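Local coordinates for Two-component sensor histidine kinase (Nostoc sp., PDB 6OZB), which probably senses light through a bilin-binding GAF domain, here carrying phycoerythrobilin, and relays the signal as a cyanobacterial phytochrome of the histidine kinase class, at residues M53-H58 / L81-D86; I66-H71 / P76-L81; G164-H169 / E182-I187. The protein carries 1 engineered substitution. All coordinates share one frame; numbering follows the deposited sequence.

Contact 1 (M53-H58 / L81-D86); sequences MIYKFH and LNFPAD. With PEB (phycoerythrobilin), chain F.
Tyr55 lays one flank of its phenol ring against Phe83, with CE1 of Tyr55 3.8 Å from CD1 of Phe83. The Phe83 carbon lies near the plane of the tyrosine ring, at its edge, whereas the tyrosine atom meets the phenylalanine ring obliquely, so this is aromatic packing rather than a face-to-face stack. With CG anti to the backbone N (chi1 -175°), the Tyr55 ring is carried across the gap between strand 51-57 and the 81-86 segment, whose backbones stay well apart. The hydroxyl therefore ends beside the base of Phe83, with OH of Tyr55 3.4 Å from CB of Phe83. It donates to a water in the ring plane, OH of Tyr55 to water O 2.7 Å, and that water donates in turn to the carbonyl O of Pro84 at 3.1 Å. The buried phenol is thus tied to the chain just after strand 82-83 through a single water.

A second link lies nearer the surface. NE2 of His58 donates to OD1 of Asn82 at 3.2 Å, the N-H pointing almost straight at the oxygen (160°). The acceptor lies close to the imidazole plane, but the donor is tilted from the amide carbonyl plane, and ring and amide planes stand 46° apart.

One end of phycoerythrobilin packs against Tyr55, Phe83 and Met53. Its CAD lies over the centre of one face of the Phe83 ring, and the methyl CMD is 3.9 Å from CZ of Tyr55. Met53, its chain bent at chi3, completes this side of the pocket with CE 3.8 Å from CBD of the bilin. Aromatic side chains packed round the D ring are characteristic of the chromophore pocket of phytochrome GAF domains.

Contact 2 (I66-H71 / P76-L81); sequences IAESIH and PSLLGL. Engineered in segment 66-71: His71 (natural residue Tyr).
Glu68 reaches from strand 63-70 to Ser77 and Leu78 of the 76-81 loop, its carboxylate turned so that both oxygens meet loop donors. CG is anti to the backbone N (chi1 173°) and the chain stays extended beyond it, which brings the carboxylate up to the backbone of Ser77-Leu79. OE1 of Glu68 accepts from the backbone N of Leu78 at 2.7 Å in a nearly straight bond (171°), and OE2 of Glu68 accepts a very short bond, 2.5 Å, from OG of Ser77. Both use the syn lone pairs, each on the side of the other oxygen. A third, weak bond comes to OE2 from the N of Leu79.

Apolar side chains flank this grip. Leu79 folds its CD1 against the strand backbone, 3.5 Å from C of Ile66, at the classic bulge where Ile66 and Ala67 both face Ile54. Ile70 sets CD1 3.5 Å from the carbonyl O of Pro76, an oxygen that also accepts a hydrogen bond from Arg51. Leu78 to Leu81 form a type II turn, closed by the backbone bond from N of Leu81 to O of Leu78, with Gly80 at its third position.

Two firm donors and one weak one should fix the rotation of the carboxylate and would probably stabilise its ionised form. The carboxylate probably also helps hold the loop whose Leu78 packs on the chromophore.

Contact 3 (G164-H169 / E182-I187); sequences GLLVSH and EAMQMI. With PEB (phycoerythrobilin), chain F.
Leu166 projects from strand 161-170 toward helix 178-201 and meets Met184 and Ile187 with the same methyl, in a contact that is apolar throughout. CD2 of Leu166 lies 3.9 Å from CE of Met184 and 4.1 Å from CG2 of Ile187, so the branch is received between residues about one helical turn apart (i, i+3). The leucine and Ile187 side chains run at about a right angle, whereas Met184 comes in at a slant. The Met184 chain, bent at chi3 (79°), carries its methyl CE up to the strand, where it also comes within 4.4 Å of CB of Ser168. The segment axes pass 10.0 Å apart, their directions 145° from each other, and the two are bridged mainly by side chains. No hydrogen bond crosses between them.

Polar contacts are directed to other partners. OG of Ser168 is bonded to Thr49. Gln185, pointing away from the strand, bonds Arg102 and Asp189.

Chromophore contacts lie on the other face of the strand. NE2 of His169 gives a weak hydrogen bond to OD, the D-ring carbonyl oxygen of phycoerythrobilin, short at 2.7 Å but bent to 126°, while Arg51 pairs with ND1. Leu165 places CD1 3.8 Å from the bilin methyl CMC.

Alternation along the strand thus sorts the chemistry: an apolar seam with the helix on one face, and on the other a histidine whose ring nitrogens are engaged, one firmly by Arg51 and one weakly by the bilin, which probably steadies its orientation toward the D ring.

In the fold
All three contacts involve one antiparallel sheet of the GAF domain, in which strand 51-57 lies between 63-70 and 161-170. Contact 3 lies in the core, its touching residues all buried and its chemistry apolar, and joins the sheet to helix 178-201. Contact 2 is a surface contact between strand 63-70 and its following loop, held by a carboxylate, probably ionised. Contact 1 is intermediate, partly buried, mixing aromatic packing with a water bridge. Contacts 1 and 2 share Leu81 and meet where SD of Met53 touches Leu78, while Met53 and His169 bring contacts 1 and 3 together beside the bilin. Contacts 2 and 3 do not touch.

Contact 1 (M53-H58 / L81-D86)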
loop_
_atom_site.group_PDB
_atom_site.type_symbol
_atom_site.label_atom_id
_atom_site.label_comp_id
_atom_site.label_asym_id
_atom_site.label_seq_id
_atom_site.Cartn_x
_atom_site.Cartn_y
_atom_site.Cartn_z
ATOM N N MET C 53 -1.189 25.929 4.764
ATOM C CA MET C 53 -1.591 26.534 6.039
ATOM C C MET C 53 -0.695 26.068 7.160
ATOM O O MET C 53 -0.150 24.968 7.104
ATOM C CB MET C 53 -3.024 26.172 6.365
ATOM C CG MET C 53 -4.001 26.574 5.296
ATOM S SD MET C 53 -5.626 25.910 5.649
ATOM C CE MET C 53 -5.296 24.184 5.448
ATOM N N ILE C 54 -0.544 26.911 8.180
ATOM C CA ILE C 54 0.016 26.451 9.435
ATOM C C ILE C 54 -1.110 26.505 10.465
ATOM O O ILE C 54 -1.829 27.510 10.597
ATOM C CB ILE C 54 1.247 27.276 9.834
ATOM C CG1 ILE C 54 2.362 26.951 8.835
ATOM C CG2 ILE C 54 1.663 26.956 11.280
ATOM C CD1 ILE C 54 3.662 27.566 9.107
ATOM N N TYR C 55 -1.290 25.378 11.125
ATOM C CA TYR C 55 -2.365 25.125 12.074
ATOM C C TYR C 55 -1.729 25.049 13.456
ATOM O O TYR C 55 -0.778 24.319 13.628
ATOM C CB TYR C 55 -3.067 23.814 11.693
ATOM C CG TYR C 55 -4.261 23.426 12.476
ATOM C CD1 TYR C 55 -5.500 24.036 12.274
ATOM C CD2 TYR C 55 -4.187 22.394 13.387
ATOM C CE1 TYR C 55 -6.598 23.653 12.995
ATOM C CE2 TYR C 55 -5.283 21.994 14.086
ATOM C CZ TYR C 55 -6.488 22.626 13.900
ATOM O OH TYR C 55 -7.592 22.220 14.617
ATOM N N LYS C 56 -2.237 25.796 14.422
ATOM C CA LYS C 56 -1.639 25.819 15.754
ATOM C C LYS C 56 -2.617 25.206 16.754
ATOM O O LYS C 56 -3.797 25.592 16.815
ATOM C CB LYS C 56 -1.279 27.247 16.145
ATOM C CG LYS C 56 -0.509 27.377 17.491
ATOM C CD LYS C 56 -0.400 28.858 17.868
ATOM C CE LYS C 56 0.519 29.142 19.065
ATOM N NZ LYS C 56 0.273 28.236 20.186
ATOM N N PHE C 57 -2.142 24.244 17.540
ATOM C CA PHE C 57 -3.013 23.574 18.510
ATOM C C PHE C 57 -3.236 24.427 19.759
ATOM O O PHE C 57 -2.325 25.106 20.233
ATOM C CB PHE C 57 -2.455 22.224 18.931
ATOM C CG PHE C 57 -2.573 21.172 17.881
ATOM C CD1 PHE C 57 -3.803 20.613 17.585
ATOM C CD2 PHE C 57 -1.459 20.736 17.180
ATOM C CE1 PHE C 57 -3.928 19.641 16.596
ATOM C CE2 PHE C 57 -1.572 19.767 16.206
ATOM C CZ PHE C 57 -2.819 19.222 15.905
ATOM N N HIS C 58 -4.474 24.391 20.251
ATOM C CA HIS C 58 -4.835 24.877 21.581
ATOM C C HIS C 58 -4.589 23.763 22.603
ATOM O O HIS C 58 -4.525 22.589 22.245
ATOM C CB HIS C 58 -6.306 25.291 21.630
ATOM C CG HIS C 58 -6.687 26.327 20.620
ATOM N ND1 HIS C 58 -6.187 27.611 20.637
ATOM C CD2 HIS C 58 -7.531 26.268 19.563
ATOM C CE1 HIS C 58 -6.706 28.297 19.633
ATOM N NE2 HIS C 58 -7.523 27.502 18.965
ATOM N N LEU C 81 -9.838 30.478 11.196
ATOM C CA LEU C 81 -10.885 29.541 11.608
ATOM C C LEU C 81 -10.355 28.558 12.646
ATOM O O LEU C 81 -9.188 28.145 12.600
ATOM C CB LEU C 81 -11.455 28.780 10.425
ATOM C CG LEU C 81 -12.176 29.639 9.388
ATOM C CD1 LEU C 81 -12.684 28.735 8.299
ATOM C CD2 LEU C 81 -13.290 30.450 10.017
ATOM N N ASN C 82 -11.241 28.204 13.579
ATOM C CA ASN C 82 -10.963 27.196 14.600
ATOM C C ASN C 82 -11.586 25.861 14.248
ATOM O O ASN C 82 -12.695 25.801 13.722
ATOM C CB ASN C 82 -11.496 27.635 15.964
ATOM C CG ASN C 82 -10.764 28.827 16.521
ATOM O OD1 ASN C 82 -9.592 28.736 16.881
ATOM N ND2 ASN C 82 -11.452 29.953 16.605
ATOM N N PHE C 83 -10.887 24.780 14.561
ATOM C CA PHE C 83 -11.437 23.455 14.340
ATOM C C PHE C 83 -11.368 22.638 15.624
ATOM O O PHE C 83 -10.397 22.735 16.369
ATOM C CB PHE C 83 -10.691 22.751 13.220
ATOM C CG PHE C 83 -10.823 23.438 11.882
ATOM C CD1 PHE C 83 -10.009 24.491 11.558
ATOM C CD2 PHE C 83 -11.804 23.050 10.974
ATOM C CE1 PHE C 83 -10.120 25.138 10.339
ATOM C CE2 PHE C 83 -11.932 23.695 9.748
ATOM C CZ PHE C 83 -11.094 24.744 9.431
ATOM N N PRO C 84 -12.392 21.818 15.878
ATOM C CA PRO C 84 -12.471 21.079 17.142
ATOM C C PRO C 84 -11.467 19.931 17.249
ATOM O O PRO C 84 -10.933 19.452 16.243
ATOM C CB PRO C 84 -13.900 20.541 17.139
ATOM C CG PRO C 84 -14.281 20.463 15.741
ATOM C CD PRO C 84 -13.531 21.519 14.996
ATOM N N ALA C 85 -11.212 19.512 18.481
ATOM C CA ALA C 85 -10.313 18.400 18.755
ATOM C C ALA C 85 -10.762 17.150 18.019
ATOM O O ALA C 85 -9.937 16.380 17.546
ATOM C CB ALA C 85 -10.244 18.129 20.260
ATOM N N ASP C 86 -12.076 16.959 17.918
ATOM C CA ASP C 86 -12.644 15.748 17.331
ATOM C C ASP C 86 -12.283 15.549 15.860
ATOM O O ASP C 86 -12.424 14.441 15.336
ATOM C CB ASP C 86 -14.179 15.760 17.446
ATOM C CG ASP C 86 -14.669 15.489 18.856
ATOM O OD1 ASP C 86 -13.845 15.146 19.735
ATOM O OD2 ASP C 86 -15.895 15.601 19.078
HETATM C CHC PEB F . -7.838 17.490 10.231
HETATM N NC PEB F . -7.969 14.966 10.311
HETATM C C1C PEB F . -7.146 13.881 10.305
HETATM C C2C PEB F . -5.840 14.289 10.206
HETATM C C3C PEB F . -5.833 15.666 10.157
HETATM C C4C PEB F . -7.182 16.080 10.227
HETATM C CMC PEB F . -4.538 16.452 10.073
HETATM C CAC PEB F . -4.636 13.288 10.167
HETATM C CBC PEB F . -4.531 12.619 8.806
HETATM C CGC PEB F . -3.873 13.579 7.849
HETATM O O1C PEB F . -2.721 14.016 8.132
HETATM O O2C PEB F . -4.451 13.932 6.778
HETATM N ND PEB F . -6.629 18.407 8.333
HETATM C C1D PEB F . -6.925 18.536 9.820
HETATM C C2D PEB F . -7.596 19.825 9.909
HETATM C C3D PEB F . -7.737 20.412 8.671
HETATM C C4D PEB F . -7.153 19.623 7.650
HETATM C CMD PEB F . -8.178 20.380 11.237
HETATM C CAD PEB F . -8.527 21.711 8.428
HETATM C CBD PEB F . -8.007 22.649 7.578
HETATM O OD PEB F . -7.071 19.859 6.454
HETATM N NA PEB F . -12.837 13.945 11.134
HETATM C C1A PEB F . -13.930 14.848 11.233
HETATM C C2A PEB F . -15.079 14.166 11.929
HETATM C C3A PEB F . -14.618 12.762 12.287
HETATM C C4A PEB F . -13.175 12.680 11.751
HETATM C CMA PEB F . -15.588 14.969 13.167
HETATM C CBA PEB F . -16.893 11.572 12.139
HETATM O OA PEB F . -13.904 15.998 10.829
HETATM C CHA PEB F . -12.443 11.530 11.794
HETATM C CAA PEB F . -15.408 11.575 11.727
HETATM N NB PEB F . -10.043 12.534 11.048
HETATM C C1B PEB F . -10.989 11.449 11.339
HETATM C C2B PEB F . -10.359 10.162 11.167
HETATM C C3B PEB F . -9.011 10.411 10.756
HETATM C C4B PEB F . -8.769 11.896 10.677
HETATM C CHB PEB F . -7.543 12.403 10.327
HETATM C CMB PEB F . -11.021 8.839 11.389
HETATM C CAB PEB F . -7.966 9.361 10.445
HETATM C CBB PEB F . -7.918 9.147 8.947
HETATM C CGB PEB F . -6.971 7.963 8.744
HETATM O O1B PEB F . -5.753 8.113 9.062
HETATM O O2B PEB F . -7.409 6.871 8.308
HETATM O O HOH W 1 -7.852 19.968 16.019
#

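Contact 2 (I66-H71 / P76-L81)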
loop_
_atom_site.group_PDB
_atom_site.type_symbol
_atom_site.label_atom_id
_atom_site.label_comp_id
_atom_site.label_asym_id
_atom_site.label_seq_id
_atom_site.Cartn_x
_atom_site.Cartn_y
_atom_site.Cartn_z
ATOM N N ILE C 66 -3.485 29.721 11.615
ATOM C CA ILE C 66 -2.871 31.006 11.978
ATOM C C ILE C 66 -2.088 31.616 10.834
ATOM O O ILE C 66 -1.676 32.764 10.917
ATOM C CB ILE C 66 -1.962 30.885 13.216
ATOM C CG1 ILE C 66 -0.877 29.831 13.029
ATOM C CG2 ILE C 66 -2.821 30.579 14.426
ATOM C CD1 ILE C 66 0.317 30.026 13.990
ATOM N N ALA C 67 -1.852 30.843 9.772
ATOM C CA ALA C 67 -1.231 31.381 8.560
ATOM C C ALA C 67 -1.669 30.573 7.347
ATOM O O ALA C 67 -1.897 29.361 7.448
ATOM C CB ALA C 67 0.276 31.377 8.682
ATOM N N GLU C 68 -1.741 31.243 6.202
ATOM C CA GLU C 68 -2.287 30.643 5.003
ATOM C C GLU C 68 -1.801 31.374 3.749
ATOM O O GLU C 68 -1.720 32.615 3.721
ATOM C CB GLU C 68 -3.799 30.667 5.093
ATOM C CG GLU C 68 -4.546 30.219 3.855
ATOM C CD GLU C 68 -6.018 30.375 4.044
ATOM O OE1 GLU C 68 -6.712 29.341 4.149
ATOM O OE2 GLU C 68 -6.478 31.539 4.123
ATOM N N SER C 69 -1.464 30.601 2.724
ATOM C CA SER C 69 -1.184 31.151 1.410
ATOM C C SER C 69 -1.910 30.334 0.353
ATOM O O SER C 69 -1.837 29.109 0.323
ATOM C CB SER C 69 0.343 31.208 1.170
ATOM O OG SER C 69 0.664 31.703 -0.115
ATOM N N ILE C 70 -2.666 31.039 -0.475
ATOM C CA ILE C 70 -3.475 30.426 -1.503
ATOM C C ILE C 70 -3.089 30.967 -2.870
ATOM O O ILE C 70 -2.820 32.146 -3.029
ATOM C CB ILE C 70 -4.976 30.664 -1.232
ATOM C CG1 ILE C 70 -5.365 29.879 0.033
ATOM C CG2 ILE C 70 -5.846 30.245 -2.447
ATOM C CD1 ILE C 70 -6.782 30.156 0.520
ATOM N N HIS C 71 -3.082 30.084 -3.854
ATOM C CA HIS C 71 -2.797 30.446 -5.233
ATOM C C HIS C 71 -4.053 30.928 -5.958
ATOM O O HIS C 71 -4.952 30.148 -6.168
ATOM C CB HIS C 71 -2.246 29.231 -5.983
ATOM C CG HIS C 71 -1.749 29.535 -7.361
ATOM N ND1 HIS C 71 -0.780 30.480 -7.622
ATOM C CD2 HIS C 71 -2.131 29.046 -8.563
ATOM C CE1 HIS C 71 -0.554 30.523 -8.924
ATOM N NE2 HIS C 71 -1.364 29.665 -9.517
ATOM N N PRO C 76 -11.227 28.610 -0.881
ATOM C CA PRO C 76 -11.542 29.652 0.096
ATOM C C PRO C 76 -10.526 29.738 1.206
ATOM O O PRO C 76 -9.810 28.792 1.509
ATOM C CB PRO C 76 -12.902 29.215 0.666
ATOM C CG PRO C 76 -13.432 28.245 -0.286
ATOM C CD PRO C 76 -12.275 27.575 -0.935
ATOM N N SER C 77 -10.514 30.892 1.845
ATOM C CA SER C 77 -9.588 31.145 2.934
ATOM C C SER C 77 -10.096 30.559 4.243
ATOM O O SER C 77 -11.279 30.723 4.603
ATOM C CB SER C 77 -9.365 32.637 3.099
ATOM O OG SER C 77 -8.600 32.866 4.269
ATOM N N LEU C 78 -9.218 29.835 4.925
ATOM C CA LEU C 78 -9.553 29.248 6.220
ATOM C C LEU C 78 -8.825 29.980 7.343
ATOM O O LEU C 78 -8.962 29.609 8.503
ATOM C CB LEU C 78 -9.194 27.756 6.252
ATOM C CG LEU C 78 -9.783 26.882 5.150
ATOM C CD1 LEU C 78 -9.399 25.415 5.324
ATOM C CD2 LEU C 78 -11.285 27.014 5.108
ATOM N N LEU C 79 -8.103 31.047 7.006
ATOM C CA LEU C 79 -7.335 31.786 7.987
ATOM C C LEU C 79 -8.215 32.250 9.149
ATOM O O LEU C 79 -9.318 32.796 8.949
ATOM C CB LEU C 79 -6.677 32.988 7.325
ATOM C CG LEU C 79 -5.761 33.792 8.231
ATOM C CD1 LEU C 79 -4.495 33.019 8.647
ATOM C CD2 LEU C 79 -5.423 35.110 7.556
ATOM N N GLY C 80 -7.738 32.040 10.372
ATOM C CA GLY C 80 -8.474 32.473 11.546
ATOM C C GLY C 80 -9.518 31.476 12.010
ATOM O O GLY C 80 -10.075 31.624 13.095
ATOM N N LEU C 81 -9.838 30.478 11.196
ATOM C CA LEU C 81 -10.885 29.541 11.608
ATOM C C LEU C 81 -10.355 28.558 12.646
ATOM O O LEU C 81 -9.188 28.145 12.600
ATOM C CB LEU C 81 -11.455 28.780 10.425
ATOM C CG LEU C 81 -12.176 29.639 9.388
ATOM C CD1 LEU C 81 -12.684 28.735 8.299
ATOM C CD2 LEU C 81 -13.290 30.450 10.017
#

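Contact 3 (G164-H169 / E182-I187)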
loop_
_atom_site.group_PDB
_atom_site.type_symbol
_atom_site.label_atom_id
_atom_site.label_comp_id
_atom_site.label_asym_id
_atom_site.label_seq_id
_atom_site.Cartn_x
_atom_site.Cartn_y
_atom_site.Cartn_z
ATOM N N GLY C 164 1.823 22.194 16.288
ATOM C CA GLY C 164 0.961 22.514 15.152
ATOM C C GLY C 164 1.177 21.581 13.990
ATOM O O GLY C 164 1.791 20.525 14.158
ATOM N N LEU C 165 0.665 21.981 12.829
ATOM C CA LEU C 165 0.790 21.206 11.587
ATOM C C LEU C 165 1.127 22.129 10.443
ATOM O O LEU C 165 0.582 23.243 10.370
ATOM C CB LEU C 165 -0.528 20.482 11.241
ATOM C CG LEU C 165 -1.201 19.619 12.315
ATOM C CD1 LEU C 165 -2.574 19.106 11.890
ATOM C CD2 LEU C 165 -0.293 18.444 12.667
ATOM N N LEU C 166 1.967 21.645 9.529
ATOM C CA LEU C 166 2.098 22.234 8.200
ATOM C C LEU C 166 1.190 21.437 7.267
ATOM O O LEU C 166 1.333 20.207 7.151
ATOM C CB LEU C 166 3.533 22.197 7.713
ATOM C CG LEU C 166 3.823 22.689 6.306
ATOM C CD1 LEU C 166 3.511 24.177 6.226
ATOM C CD2 LEU C 166 5.270 22.411 5.953
ATOM N N VAL C 167 0.224 22.123 6.667
ATOM C CA VAL C 167 -0.823 21.483 5.866
ATOM C C VAL C 167 -0.808 21.985 4.421
ATOM O O VAL C 167 -0.858 23.185 4.181
ATOM C CB VAL C 167 -2.211 21.734 6.432
ATOM C CG1 VAL C 167 -3.274 20.936 5.672
ATOM C CG2 VAL C 167 -2.282 21.344 7.876
ATOM N N SER C 168 -0.765 21.063 3.466
ATOM C CA SER C 168 -0.751 21.401 2.051
ATOM C C SER C 168 -1.945 20.746 1.363
ATOM O O SER C 168 -2.031 19.526 1.341
ATOM C CB SER C 168 0.560 20.922 1.432
ATOM O OG SER C 168 0.628 21.170 0.026
ATOM N N HIS C 169 -2.862 21.564 0.847
ATOM C CA HIS C 169 -4.074 21.104 0.155
ATOM C C HIS C 169 -4.003 21.424 -1.333
ATOM O O HIS C 169 -3.515 22.491 -1.722
ATOM C CB HIS C 169 -5.327 21.789 0.668
ATOM C CG HIS C 169 -5.779 21.345 2.027
ATOM N ND1 HIS C 169 -6.769 22.010 2.727
ATOM C CD2 HIS C 169 -5.407 20.301 2.799
ATOM C CE1 HIS C 169 -6.989 21.387 3.873
ATOM N NE2 HIS C 169 -6.180 20.345 3.937
ATOM N N GLU C 182 10.490 15.161 2.469
ATOM C CA GLU C 182 11.761 15.517 3.093
ATOM C C GLU C 182 11.840 17.042 3.174
ATOM O O GLU C 182 12.270 17.583 4.183
ATOM C CB GLU C 182 12.938 14.921 2.311
ATOM C CG GLU C 182 14.311 15.338 2.813
ATOM C CD GLU C 182 15.436 14.844 1.914
ATOM O OE1 GLU C 182 15.313 13.734 1.353
ATOM O OE2 GLU C 182 16.435 15.577 1.762
ATOM N N ALA C 183 11.405 17.730 2.120
ATOM C CA ALA C 183 11.356 19.191 2.120
ATOM C C ALA C 183 10.451 19.732 3.212
ATOM O O ALA C 183 10.830 20.649 3.935
ATOM C CB ALA C 183 10.894 19.707 0.774
ATOM N N MET C 184 9.249 19.181 3.322
ATOM C CA MET C 184 8.322 19.590 4.368
ATOM C C MET C 184 8.927 19.355 5.746
ATOM O O MET C 184 8.743 20.157 6.667
ATOM C CB MET C 184 6.984 18.855 4.197
ATOM C CG MET C 184 6.229 19.403 3.032
ATOM S SD MET C 184 4.675 18.573 2.829
ATOM C CE MET C 184 3.679 19.381 4.074
ATOM N N GLN C 185 9.681 18.276 5.882
ATOM C CA GLN C 185 10.252 17.909 7.186
ATOM C C GLN C 185 11.311 18.920 7.604
ATOM O O GLN C 185 11.389 19.315 8.768
ATOM C CB GLN C 185 10.848 16.510 7.162
ATOM C CG GLN C 185 11.335 16.034 8.572
ATOM C CD GLN C 185 10.196 15.930 9.558
ATOM O OE1 GLN C 185 9.209 15.257 9.297
ATOM N NE2 GLN C 185 10.303 16.632 10.675
ATOM N N MET C 186 12.131 19.345 6.658
ATOM C CA MET C 186 13.156 20.342 6.955
ATOM C C MET C 186 12.499 21.680 7.308
ATOM O O MET C 186 12.971 22.401 8.175
ATOM C CB MET C 186 14.132 20.490 5.791
ATOM C CG MET C 186 14.887 19.234 5.451
ATOM S SD MET C 186 16.294 19.597 4.395
ATOM C CE MET C 186 15.739 21.053 3.494
ATOM N N ILE C 187 11.424 22.014 6.615
ATOM C CA ILE C 187 10.697 23.241 6.905
ATOM C C ILE C 187 10.076 23.226 8.303
ATOM O O ILE C 187 10.185 24.213 9.045
ATOM C CB ILE C 187 9.595 23.502 5.857
ATOM C CG1 ILE C 187 10.276 23.854 4.525
ATOM C CG2 ILE C 187 8.669 24.605 6.295
ATOM C CD1 ILE C 187 9.379 23.628 3.280
HETATM C CHC PEB F . -7.838 17.490 10.231
HETATM N NC PEB F . -7.969 14.966 10.311
HETATM C C1C PEB F . -7.146 13.881 10.305
HETATM C C2C PEB F . -5.840 14.289 10.206
HETATM C C3C PEB F . -5.833 15.666 10.157
HETATM C C4C PEB F . -7.182 16.080 10.227
HETATM C CMC PEB F . -4.538 16.452 10.073
HETATM C CAC PEB F . -4.636 13.288 10.167
HETATM C CBC PEB F . -4.531 12.619 8.806
HETATM C CGC PEB F . -3.873 13.579 7.849
HETATM O O1C PEB F . -2.721 14.016 8.132
HETATM O O2C PEB F . -4.451 13.932 6.778
HETATM N ND PEB F . -6.629 18.407 8.333
HETATM C C1D PEB F . -6.925 18.536 9.820
HETATM C C2D PEB F . -7.596 19.825 9.909
HETATM C C3D PEB F . -7.737 20.412 8.671
HETATM C C4D PEB F . -7.153 19.623 7.650
HETATM C CMD PEB F . -8.178 20.380 11.237
HETATM C CAD PEB F . -8.527 21.711 8.428
HETATM C CBD PEB F . -8.007 22.649 7.578
HETATM O OD PEB F . -7.071 19.859 6.454
HETATM N NA PEB F . -12.837 13.945 11.134
HETATM C C1A PEB F . -13.930 14.848 11.233
HETATM C C2A PEB F . -15.079 14.166 11.929
HETATM C C3A PEB F . -14.618 12.762 12.287
HETATM C C4A PEB F . -13.175 12.680 11.751
HETATM C CMA PEB F . -15.588 14.969 13.167
HETATM C CBA PEB F . -16.893 11.572 12.139
HETATM O OA PEB F . -13.904 15.998 10.829
HETATM C CHA PEB F . -12.443 11.530 11.794
HETATM C CAA PEB F . -15.408 11.575 11.727
HETATM N NB PEB F . -10.043 12.534 11.048
HETATM C C1B PEB F . -10.989 11.449 11.339
HETATM C C2B PEB F . -10.359 10.162 11.167
HETATM C C3B PEB F . -9.011 10.411 10.756
HETATM C C4B PEB F . -8.769 11.896 10.677
HETATM C CHB PEB F . -7.543 12.403 10.327
HETATM C CMB PEB F . -11.021 8.839 11.389
HETATM C CAB PEB F . -7.966 9.361 10.445
HETATM C CBB PEB F . -7.918 9.147 8.947
HETATM C CGB PEB F . -6.971 7.963 8.744
HETATM O O1B PEB F . -5.753 8.113 9.062
HETATM O O2B PEB F . -7.409 6.871 8.308
#